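Local coordinates for phosphodiesterase (Salpingoeca rosetta, PDB 7D7P), which belongs to the HD clan of phosphodiesterases, largely helical proteins, and holds a zinc ion and a magnesium ion, at residues D57-S62 against K272-R277; K103-N108 against Q279-N284; K266-N271 against A346-I351. All coordinates share one frame; numbering follows the deposited sequence.

Interaction 1. Residues D57-S62 against K272-R277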
loop_
_atom_site.group_PDB
_atom_site.type_symbol
_atom_site.label_atom_id
_atom_site.label_comp_id
_atom_site.label_asym_id
_atom_site.label_seq_id
_atom_site.Cartn_x
_atom_site.Cartn_y
_atom_site.Cartn_z
ATOM N N ASP A 57 -25.608 -6.493 8.247
ATOM C CA ASP A 57 -25.775 -5.457 7.235
ATOM C C ASP A 57 -27.204 -4.943 7.308
ATOM O O ASP A 57 -28.153 -5.707 7.106
ATOM C CB ASP A 57 -25.461 -5.993 5.834
ATOM C CG ASP A 57 -25.290 -4.887 4.812
ATOM O OD1 ASP A 57 -25.542 -3.713 5.154
ATOM O OD2 ASP A 57 -24.894 -5.188 3.667
ATOM N N ALA A 58 -27.353 -3.646 7.588
ATOM C CA ALA A 58 -28.677 -3.050 7.736
ATOM C C ALA A 58 -29.453 -2.994 6.427
ATOM O O ALA A 58 -30.677 -2.821 6.456
ATOM C CB ALA A 58 -28.556 -1.642 8.321
ATOM N N LEU A 59 -28.778 -3.122 5.282
ATOM C CA LEU A 59 -29.486 -3.081 4.005
ATOM C C LEU A 59 -30.417 -4.274 3.836
ATOM O O LEU A 59 -31.414 -4.182 3.112
ATOM C CB LEU A 59 -28.486 -3.021 2.850
ATOM C CG LEU A 59 -27.660 -1.739 2.719
ATOM C CD1 LEU A 59 -26.669 -1.844 1.562
ATOM C CD2 LEU A 59 -28.564 -0.521 2.550
ATOM N N ASP A 60 -30.120 -5.388 4.501
ATOM C CA ASP A 60 -30.916 -6.603 4.396
ATOM C C ASP A 60 -32.023 -6.690 5.441
ATOM O O ASP A 60 -32.731 -7.701 5.486
ATOM C CB ASP A 60 -30.004 -7.832 4.508
ATOM C CG ASP A 60 -28.860 -7.802 3.508
ATOM O OD1 ASP A 60 -29.100 -7.426 2.341
ATOM O OD2 ASP A 60 -27.722 -8.151 3.888
ATOM N N LYS A 61 -32.199 -5.663 6.269
ATOM C CA LYS A 61 -33.184 -5.684 7.340
ATOM C C LYS A 61 -34.333 -4.731 7.032
ATOM O O LYS A 61 -34.141 -3.668 6.436
ATOM C CB LYS A 61 -32.547 -5.303 8.679
ATOM C CG LYS A 61 -31.332 -6.140 9.049
ATOM C CD LYS A 61 -31.724 -7.580 9.340
ATOM C CE LYS A 61 -30.581 -8.348 9.983
ATOM N NZ LYS A 61 -31.026 -9.683 10.471
ATOM N N SER A 62 -35.531 -5.123 7.454
ATOM C CA SER A 62 -36.702 -4.272 7.323
ATOM C C SER A 62 -36.691 -3.181 8.393
ATOM O O SER A 62 -35.859 -3.169 9.305
ATOM C CB SER A 62 -37.981 -5.101 7.425
ATOM O OG SER A 62 -38.203 -5.519 8.763
ATOM N N LYS A 272 -19.249 -3.499 -1.239
ATOM C CA LYS A 272 -19.507 -2.929 -2.557
ATOM C C LYS A 272 -20.799 -2.117 -2.585
ATOM O O LYS A 272 -20.847 -1.047 -3.202
ATOM C CB LYS A 272 -19.554 -4.040 -3.606
ATOM C CG LYS A 272 -19.573 -3.531 -5.036
ATOM C CD LYS A 272 -19.804 -4.663 -6.023
ATOM C CE LYS A 272 -19.490 -4.220 -7.439
ATOM N NZ LYS A 272 -20.127 -2.910 -7.755
ATOM N N ARG A 273 -21.858 -2.612 -1.938
ATOM C CA ARG A 273 -23.139 -1.911 -1.985
ATOM C C ARG A 273 -23.067 -0.564 -1.276
ATOM O O ARG A 273 -23.610 0.432 -1.766
ATOM C CB ARG A 273 -24.240 -2.776 -1.370
ATOM C CG ARG A 273 -24.594 -4.007 -2.187
ATOM C CD ARG A 273 -25.531 -4.927 -1.420
ATOM N NE ARG A 273 -26.881 -4.382 -1.319
ATOM C CZ ARG A 273 -27.848 -4.914 -0.578
ATOM N NH1 ARG A 273 -27.617 -6.007 0.139
ATOM N NH2 ARG A 273 -29.049 -4.350 -0.547
ATOM N N TRP A 274 -22.407 -0.514 -0.118
ATOM C CA TRP A 274 -22.306 0.744 0.614
ATOM C C TRP A 274 -21.351 1.710 -0.076
ATOM O O TRP A 274 -21.602 2.921 -0.107
ATOM C CB TRP A 274 -21.861 0.482 2.051
ATOM C CG TRP A 274 -22.949 -0.048 2.933
ATOM C CD1 TRP A 274 -23.169 -1.354 3.266
ATOM C CD2 TRP A 274 -23.964 0.714 3.597
ATOM N NE1 TRP A 274 -24.259 -1.451 4.100
ATOM C CE2 TRP A 274 -24.765 -0.196 4.317
ATOM C CE3 TRP A 274 -24.273 2.077 3.653
ATOM C CZ2 TRP A 274 -25.855 0.213 5.085
ATOM C CZ3 TRP A 274 -25.359 2.482 4.416
ATOM C CH2 TRP A 274 -26.136 1.553 5.121
ATOM N N SER A 275 -20.251 1.197 -0.634
ATOM C CA SER A 275 -19.311 2.062 -1.343
ATOM C C SER A 275 -19.950 2.670 -2.586
ATOM O O SER A 275 -19.698 3.834 -2.915
ATOM C CB SER A 275 -18.051 1.284 -1.717
ATOM O OG SER A 275 -17.245 1.044 -0.576
ATOM N N ALA A 276 -20.774 1.893 -3.294
ATOM C CA ALA A 276 -21.487 2.433 -4.446
ATOM C C ALA A 276 -22.489 3.501 -4.030
ATOM O O ALA A 276 -22.756 4.433 -4.798
ATOM C CB ALA A 276 -22.193 1.311 -5.207
ATOM N N ARG A 277 -23.050 3.383 -2.824
ATOM C CA ARG A 277 -23.963 4.404 -2.323
ATOM C C ARG A 277 -23.219 5.683 -1.962
ATOM O O ARG A 277 -23.728 6.785 -2.190
ATOM C CB ARG A 277 -24.734 3.864 -1.118
ATOM C CG ARG A 277 -25.769 2.823 -1.499
ATOM C CD ARG A 277 -26.321 2.083 -0.294
ATOM N NE ARG A 277 -27.495 1.294 -0.656
ATOM C CZ ARG A 277 -28.748 1.708 -0.499
ATOM N NH1 ARG A 277 -28.989 2.905 0.017
ATOM N NH2 ARG A 277 -29.759 0.927 -0.858
HETATM O O HOH W 1 -30.870 -6.664 0.418
#

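Interaction 2. Residues K103-N108 against Q279-N284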
loop_
_atom_site.group_PDB
_atom_site.type_symbol
_atom_site.label_atom_id
_atom_site.label_comp_id
_atom_site.label_asym_id
_atom_site.label_seq_id
_atom_site.Cartn_x
_atom_site.Cartn_y
_atom_site.Cartn_z
ATOM N N LYS A 103 -33.135 10.723 3.658
ATOM C CA LYS A 103 -33.122 9.580 2.745
ATOM C C LYS A 103 -31.957 9.681 1.756
ATOM O O LYS A 103 -32.127 9.725 0.538
ATOM C CB LYS A 103 -34.458 9.478 2.018
ATOM N N ASN A 104 -30.749 9.716 2.312
ATOM C CA ASN A 104 -29.542 9.726 1.505
ATOM C C ASN A 104 -29.168 8.303 1.097
ATOM O O ASN A 104 -29.579 7.333 1.740
ATOM C CB ASN A 104 -28.392 10.367 2.280
ATOM C CG ASN A 104 -28.688 11.795 2.692
ATOM O OD1 ASN A 104 -29.063 12.630 1.867
ATOM N ND2 ASN A 104 -28.527 12.084 3.979
ATOM N N PRO A 105 -28.395 8.153 0.017
ATOM C CA PRO A 105 -27.942 6.802 -0.365
ATOM C C PRO A 105 -27.063 6.139 0.682
ATOM O O PRO A 105 -27.208 4.937 0.929
ATOM C CB PRO A 105 -27.178 7.049 -1.675
ATOM C CG PRO A 105 -27.727 8.330 -2.206
ATOM C CD PRO A 105 -28.056 9.163 -1.002
ATOM N N PHE A 106 -26.153 6.886 1.307
ATOM C CA PHE A 106 -25.248 6.334 2.311
ATOM C C PHE A 106 -25.548 6.849 3.707
ATOM O O PHE A 106 -25.782 6.057 4.626
ATOM C CB PHE A 106 -23.788 6.636 1.937
ATOM C CG PHE A 106 -22.780 6.007 2.865
ATOM C CD1 PHE A 106 -22.432 6.623 4.061
ATOM C CD2 PHE A 106 -22.177 4.804 2.539
ATOM C CE1 PHE A 106 -21.513 6.048 4.915
ATOM C CE2 PHE A 106 -21.253 4.225 3.388
ATOM C CZ PHE A 106 -20.921 4.846 4.578
ATOM N N HIS A 107 -25.528 8.169 3.913
ATOM C CA HIS A 107 -25.659 8.742 5.253
ATOM C C HIS A 107 -27.137 8.774 5.629
ATOM O O HIS A 107 -27.799 9.815 5.620
ATOM C CB HIS A 107 -25.027 10.128 5.314
ATOM C CG HIS A 107 -23.531 10.114 5.214
ATOM N ND1 HIS A 107 -22.863 10.302 4.024
ATOM C CD2 HIS A 107 -22.577 9.929 6.156
ATOM C CE1 HIS A 107 -21.560 10.238 4.237
ATOM N NE2 HIS A 107 -21.361 10.011 5.523
ATOM N N ASN A 108 -27.655 7.596 5.976
ATOM C CA ASN A 108 -29.074 7.431 6.264
ATOM C C ASN A 108 -29.278 6.691 7.582
ATOM O O ASN A 108 -28.314 6.416 8.307
ATOM C CB ASN A 108 -29.767 6.687 5.117
ATOM C CG ASN A 108 -29.031 5.416 4.709
ATOM O OD1 ASN A 108 -28.627 4.620 5.556
ATOM N ND2 ASN A 108 -28.856 5.222 3.404
ATOM N N GLN A 279 -20.405 6.681 -3.402
ATOM C CA GLN A 279 -20.035 7.274 -4.684
ATOM C C GLN A 279 -21.187 8.086 -5.266
ATOM O O GLN A 279 -20.968 9.147 -5.861
ATOM C CB GLN A 279 -19.600 6.178 -5.660
ATOM C CG GLN A 279 -19.032 6.695 -6.976
ATOM C CD GLN A 279 -18.828 5.590 -8.000
ATOM O OE1 GLN A 279 -19.700 4.745 -8.199
ATOM N NE2 GLN A 279 -17.670 5.587 -8.647
ATOM N N LYS A 280 -22.422 7.607 -5.094
ATOM C CA LYS A 280 -23.579 8.349 -5.585
ATOM C C LYS A 280 -23.708 9.697 -4.888
ATOM O O LYS A 280 -24.058 10.700 -5.523
ATOM C CB LYS A 280 -24.852 7.522 -5.397
ATOM C CG LYS A 280 -26.054 8.064 -6.152
ATOM C CD LYS A 280 -27.296 7.231 -5.886
ATOM C CE LYS A 280 -27.982 6.830 -7.183
ATOM N NZ LYS A 280 -29.349 6.294 -6.938
ATOM N N GLU A 281 -23.430 9.743 -3.582
ATOM C CA GLU A 281 -23.421 11.021 -2.878
ATOM C C GLU A 281 -22.305 11.923 -3.393
ATOM O O GLU A 281 -22.512 13.128 -3.586
ATOM C CB GLU A 281 -23.274 10.794 -1.375
ATOM C CG GLU A 281 -24.452 10.078 -0.745
ATOM C CD GLU A 281 -24.412 10.105 0.769
ATOM O OE1 GLU A 281 -23.478 10.715 1.335
ATOM O OE2 GLU A 281 -25.320 9.517 1.391
ATOM N N PHE A 282 -21.118 11.357 -3.622
ATOM C CA PHE A 282 -20.018 12.143 -4.171
ATOM C C PHE A 282 -20.395 12.744 -5.522
ATOM O O PHE A 282 -20.120 13.920 -5.783
ATOM C CB PHE A 282 -18.763 11.277 -4.307
ATOM C CG PHE A 282 -18.107 10.931 -2.993
ATOM C CD1 PHE A 282 -18.569 11.466 -1.802
ATOM C CD2 PHE A 282 -17.020 10.073 -2.957
ATOM C CE1 PHE A 282 -17.966 11.146 -0.601
ATOM C CE2 PHE A 282 -16.411 9.752 -1.758
ATOM C CZ PHE A 282 -16.885 10.290 -0.578
ATOM N N ASN A 283 -21.035 11.953 -6.389
ATOM C CA ASN A 283 -21.409 12.446 -7.711
ATOM C C ASN A 283 -22.467 13.537 -7.619
ATOM O O ASN A 283 -22.423 14.515 -8.376
ATOM C CB ASN A 283 -21.907 11.293 -8.584
ATOM C CG ASN A 283 -20.844 10.236 -8.817
ATOM O OD1 ASN A 283 -19.648 10.501 -8.688
ATOM N ND2 ASN A 283 -21.276 9.030 -9.165
ATOM N N ASN A 284 -23.429 13.388 -6.704
ATOM C CA ASN A 284 -24.441 14.422 -6.520
ATOM C C ASN A 284 -23.834 15.723 -6.010
ATOM O O ASN A 284 -24.300 16.808 -6.376
ATOM C CB ASN A 284 -25.527 13.933 -5.561
ATOM C CG ASN A 284 -26.440 12.899 -6.192
ATOM O OD1 ASN A 284 -26.569 12.831 -7.414
ATOM N ND2 ASN A 284 -27.078 12.084 -5.359
#

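Interaction 3. Residues K266-N271 against A346-I351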
loop_
_atom_site.group_PDB
_atom_site.type_symbol
_atom_site.label_atom_id
_atom_site.label_comp_id
_atom_site.label_asym_id
_atom_site.label_seq_id
_atom_site.Cartn_x
_atom_site.Cartn_y
_atom_site.Cartn_z
ATOM N N LYS A 266 -16.523 -5.377 6.480
ATOM C CA LYS A 266 -17.699 -6.191 6.228
ATOM C C LYS A 266 -17.456 -7.123 5.044
ATOM O O LYS A 266 -16.486 -6.954 4.294
ATOM C CB LYS A 266 -18.911 -5.289 5.957
ATOM C CG LYS A 266 -19.414 -4.540 7.181
ATOM C CD LYS A 266 -20.030 -5.487 8.193
ATOM C CE LYS A 266 -20.563 -4.738 9.407
ATOM N NZ LYS A 266 -21.291 -5.654 10.333
ATOM N N PRO A 267 -18.305 -8.138 4.853
ATOM C CA PRO A 267 -18.185 -8.979 3.655
ATOM C C PRO A 267 -18.241 -8.136 2.386
ATOM O O PRO A 267 -18.828 -7.052 2.366
ATOM C CB PRO A 267 -19.387 -9.923 3.762
ATOM C CG PRO A 267 -19.643 -10.016 5.226
ATOM C CD PRO A 267 -19.313 -8.662 5.793
ATOM N N PHE A 268 -17.623 -8.651 1.316
ATOM C CA PHE A 268 -17.390 -7.819 0.137
ATOM C C PHE A 268 -18.692 -7.333 -0.484
ATOM O O PHE A 268 -18.761 -6.204 -0.984
ATOM C CB PHE A 268 -16.565 -8.565 -0.910
ATOM C CG PHE A 268 -16.289 -7.743 -2.138
ATOM C CD1 PHE A 268 -15.344 -6.730 -2.107
ATOM C CD2 PHE A 268 -16.997 -7.957 -3.310
ATOM C CE1 PHE A 268 -15.095 -5.955 -3.228
ATOM C CE2 PHE A 268 -16.751 -7.187 -4.437
ATOM C CZ PHE A 268 -15.800 -6.186 -4.395
ATOM N N GLU A 269 -19.733 -8.170 -0.478
ATOM C CA GLU A 269 -21.021 -7.720 -0.995
ATOM C C GLU A 269 -21.531 -6.518 -0.210
ATOM O O GLU A 269 -22.124 -5.598 -0.783
ATOM C CB GLU A 269 -22.040 -8.857 -0.960
ATOM C CG GLU A 269 -23.329 -8.533 -1.706
ATOM C CD GLU A 269 -24.291 -9.703 -1.756
ATOM O OE1 GLU A 269 -25.011 -9.926 -0.759
ATOM O OE2 GLU A 269 -24.329 -10.398 -2.793
ATOM N N SER A 270 -21.300 -6.506 1.106
ATOM C CA SER A 270 -21.639 -5.333 1.905
ATOM C C SER A 270 -20.705 -4.170 1.595
ATOM O O SER A 270 -21.147 -3.018 1.500
ATOM C CB SER A 270 -21.597 -5.688 3.394
ATOM O OG SER A 270 -21.623 -4.524 4.203
ATOM N N ASN A 271 -19.409 -4.457 1.424
ATOM C CA ASN A 271 -18.446 -3.420 1.069
ATOM C C ASN A 271 -18.836 -2.725 -0.233
ATOM O O ASN A 271 -18.784 -1.493 -0.327
ATOM C CB ASN A 271 -17.046 -4.032 0.956
ATOM C CG ASN A 271 -15.934 -2.985 0.919
ATOM O OD1 ASN A 271 -14.749 -3.329 0.869
ATOM N ND2 ASN A 271 -16.306 -1.713 0.943
ATOM N N ALA A 346 -8.047 -7.325 -1.910
ATOM C CA ALA A 346 -7.728 -8.213 -3.023
ATOM C C ALA A 346 -8.868 -8.279 -4.031
ATOM O O ALA A 346 -8.625 -8.427 -5.235
ATOM C CB ALA A 346 -7.400 -9.613 -2.502
ATOM N N GLU A 347 -10.113 -8.167 -3.564
ATOM C CA GLU A 347 -11.247 -8.197 -4.480
ATOM C C GLU A 347 -11.309 -6.930 -5.324
ATOM O O GLU A 347 -11.519 -6.999 -6.542
ATOM C CB GLU A 347 -12.547 -8.390 -3.699
ATOM C CG GLU A 347 -13.655 -9.048 -4.499
ATOM C CD GLU A 347 -13.465 -10.547 -4.627
ATOM O OE1 GLU A 347 -13.506 -11.246 -3.590
ATOM O OE2 GLU A 347 -13.269 -11.026 -5.764
ATOM N N TRP A 348 -11.128 -5.764 -4.699
ATOM C CA TRP A 348 -11.148 -4.515 -5.455
ATOM C C TRP A 348 -10.022 -4.473 -6.481
ATOM O O TRP A 348 -10.199 -3.951 -7.589
ATOM C CB TRP A 348 -11.050 -3.321 -4.505
ATOM C CG TRP A 348 -12.292 -3.070 -3.688
ATOM C CD1 TRP A 348 -12.409 -3.150 -2.329
ATOM C CD2 TRP A 348 -13.585 -2.692 -4.180
ATOM N NE1 TRP A 348 -13.695 -2.847 -1.946
ATOM C CE2 TRP A 348 -14.435 -2.561 -3.062
ATOM C CE3 TRP A 348 -14.106 -2.452 -5.454
ATOM C CZ2 TRP A 348 -15.777 -2.202 -3.181
ATOM C CZ3 TRP A 348 -15.439 -2.093 -5.571
ATOM C CH2 TRP A 348 -16.259 -1.973 -4.440
ATOM N N LYS A 349 -8.854 -5.022 -6.132
ATOM C CA LYS A 349 -7.734 -5.041 -7.067
ATOM C C LYS A 349 -8.002 -5.962 -8.250
ATOM O O LYS A 349 -7.529 -5.695 -9.360
ATOM C CB LYS A 349 -6.452 -5.457 -6.343
ATOM C CG LYS A 349 -5.923 -4.404 -5.378
ATOM C CD LYS A 349 -4.676 -4.883 -4.655
ATOM C CE LYS A 349 -3.524 -5.103 -5.620
ATOM N NZ LYS A 349 -2.292 -5.547 -4.914
ATOM N N ALA A 350 -8.752 -7.047 -8.039
ATOM C CA ALA A 350 -9.137 -7.902 -9.156
ATOM C C ALA A 350 -10.072 -7.170 -10.112
ATOM O O ALA A 350 -9.971 -7.331 -11.335
ATOM C CB ALA A 350 -9.790 -9.182 -8.640
ATOM N N ILE A 351 -10.985 -6.358 -9.573
ATOM C CA ILE A 351 -11.887 -5.583 -10.420
ATOM C C ILE A 351 -11.116 -4.517 -11.188
ATOM O O ILE A 351 -11.342 -4.311 -12.388
ATOM C CB ILE A 351 -13.013 -4.964 -9.572
ATOM C CG1 ILE A 351 -13.847 -6.064 -8.916
ATOM C CG2 ILE A 351 -13.887 -4.045 -10.421
ATOM C CD1 ILE A 351 -14.850 -5.549 -7.908
#

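Interaction 1. Residues D57-S62 against K272-R277
D57 and D60 provide the polar grip of the loop before helix 63-76 on helix 268-291. The indole N-H of W274 points at D57 OD1, with NE1 to OD1 2.8 Å and an almost straight N-H...O angle of 171°. With CG anti to the backbone N (chi1 -166°), the carboxylate of D57 is turned to the indole. The same oxygen also accepts the backbone N of L59 (N to OD1 3.3 Å), which closes an Asx turn. The two donors come from opposite faces of the carboxylate plane, so OD1 is gripped from both sides and ties the turn to the indole.

D60 forms a salt bridge with R273: NH1 meets OD1 at 3.0 Å, close to the guanidinium plane. A water reinforces it by donating to D60 OD1 and accepting from R273 NH2.

L59 supplies the apolar part, wedged among three side chains. Its CD1 makes a CH-pi contact over the five-membered ring of W274, 3.8 Å from the centroid, and also lies above one face of the R273 guanidinium, toward its rim. CD2 sits over the centre of the R277 guanidinium, 3.7 Å above the plane; the polar end of R277 is hydrogen-bonded through NH1 to P105 O.

Around this contact, F106 and H262 meet the W274 ring edge-to-face, M114 of helix 109-126 touches D57, A58 and W274, and L66 of helix 63-76 touches A58.

Interaction 2. Residues K103-N108 against Q279-N284
Next to the zinc site, where the loop before helix 109-126 passes helix 268-291, H107 and the two peptide N-H groups of F106 and H107 converge on the carboxylate of E281. The loop carries H107 and leads into the helix of the zinc ligand H111. On E281, OE1 receives the H107 ND1 hydrogen through its syn lone pair, ND1 to OE1 2.8 Å, with OE1 practically in the imidazole plane. OE2 accepts twice from one face of its plane: from F106 N at 2.8 Å and from H107 N at 2.9 Å, the latter on the syn side. The E281 chain is extended beyond CG, with CD anti to CA (chi2 -169°), which carries the carboxylate across to the loop.

Packing accompanies these bonds. P105 CD lies 3.7 Å from E281 CG, and P105 CG approaches K280 CD at 3.9 Å, the two side chains crossing at about a right angle. Within the loop, F106 CD1 rests over the centre of the H107 ring, 3.6 Å above it, while H150 stacks with the same imidazole.

Three N-H donors therefore share one buried carboxylate, whose negative charge they would be expected to stabilise. The ND1 bond, with F106 and H150 packed on the ring, would restrict rotation of the imidazole. E281 thus holds H107 beside the zinc ion, about 4 Å from its side chain, though H107 is not among the metal's ligands.

Interaction 3. Residues K266-N271 against A346-I351
F268, in the first turn of helix 268-291, projects its ring between E347 and W348 of helix 336-359. From CB the side chain leaves with CG anti to the backbone N (chi1 -179°), and CG is the first atom to touch the other helix, 3.8 Å from E347 CG. CD1 comes next, 3.6 Å from E347 CB, while CD2 and CE2 on the other side of the ring rest against E347 CG. That methylene stands almost exactly above the middle of the phenyl face, 3.4 Å from CG to the centroid, in a CH-pi contact. CE1 presses onto the face of the indole and lies 3.5 Å from W348 CE2. The two rings form an edge-to-face pair, the phenyl offering its edge, with planes at 62°. At the tip, CZ meets I351 CD1 at 3.7 Å, the two side chains reaching toward each other.

One turn further on, N271 gives the W348 indole its polar partner: NE1 donates to OD1 at 3.0 Å, with OD1 close to the ring plane but the donor well above the amide plane of N271. The indole is thereby held at its N-H as well as over its face.

W348 also packs on L308, A309, E312 and I313 of helix 305-330, so it fills the junction of three helices. N344, on helix 336-359, touches both F268 and N271 and bonds to K266 O, close to where helix 268-291 begins.

In the fold
All three contacts share helix 268-291, and each uses a different part of it. Interaction 3 lies at its start, interaction 1 follows, their centres about 13 Å apart, and interaction 2 comes last, with its centre about 12 Å from that of interaction 1. Interactions 1 and 2 meet where R277 NH1 reaches P105 O at 2.9 Å, and where W274 O lies 3.3 Å from F106 CD2. Interactions 1 and 3 touch through K272 CG and W348 CH2, 3.7 Å apart, whereas interactions 2 and 3 stay about 7 Å apart at their nearest atoms. Interaction 2 lies beside the zinc site; the W274 side chain of interaction 1 is about 9 Å from the zinc ion, against about 4 Å for that of H107.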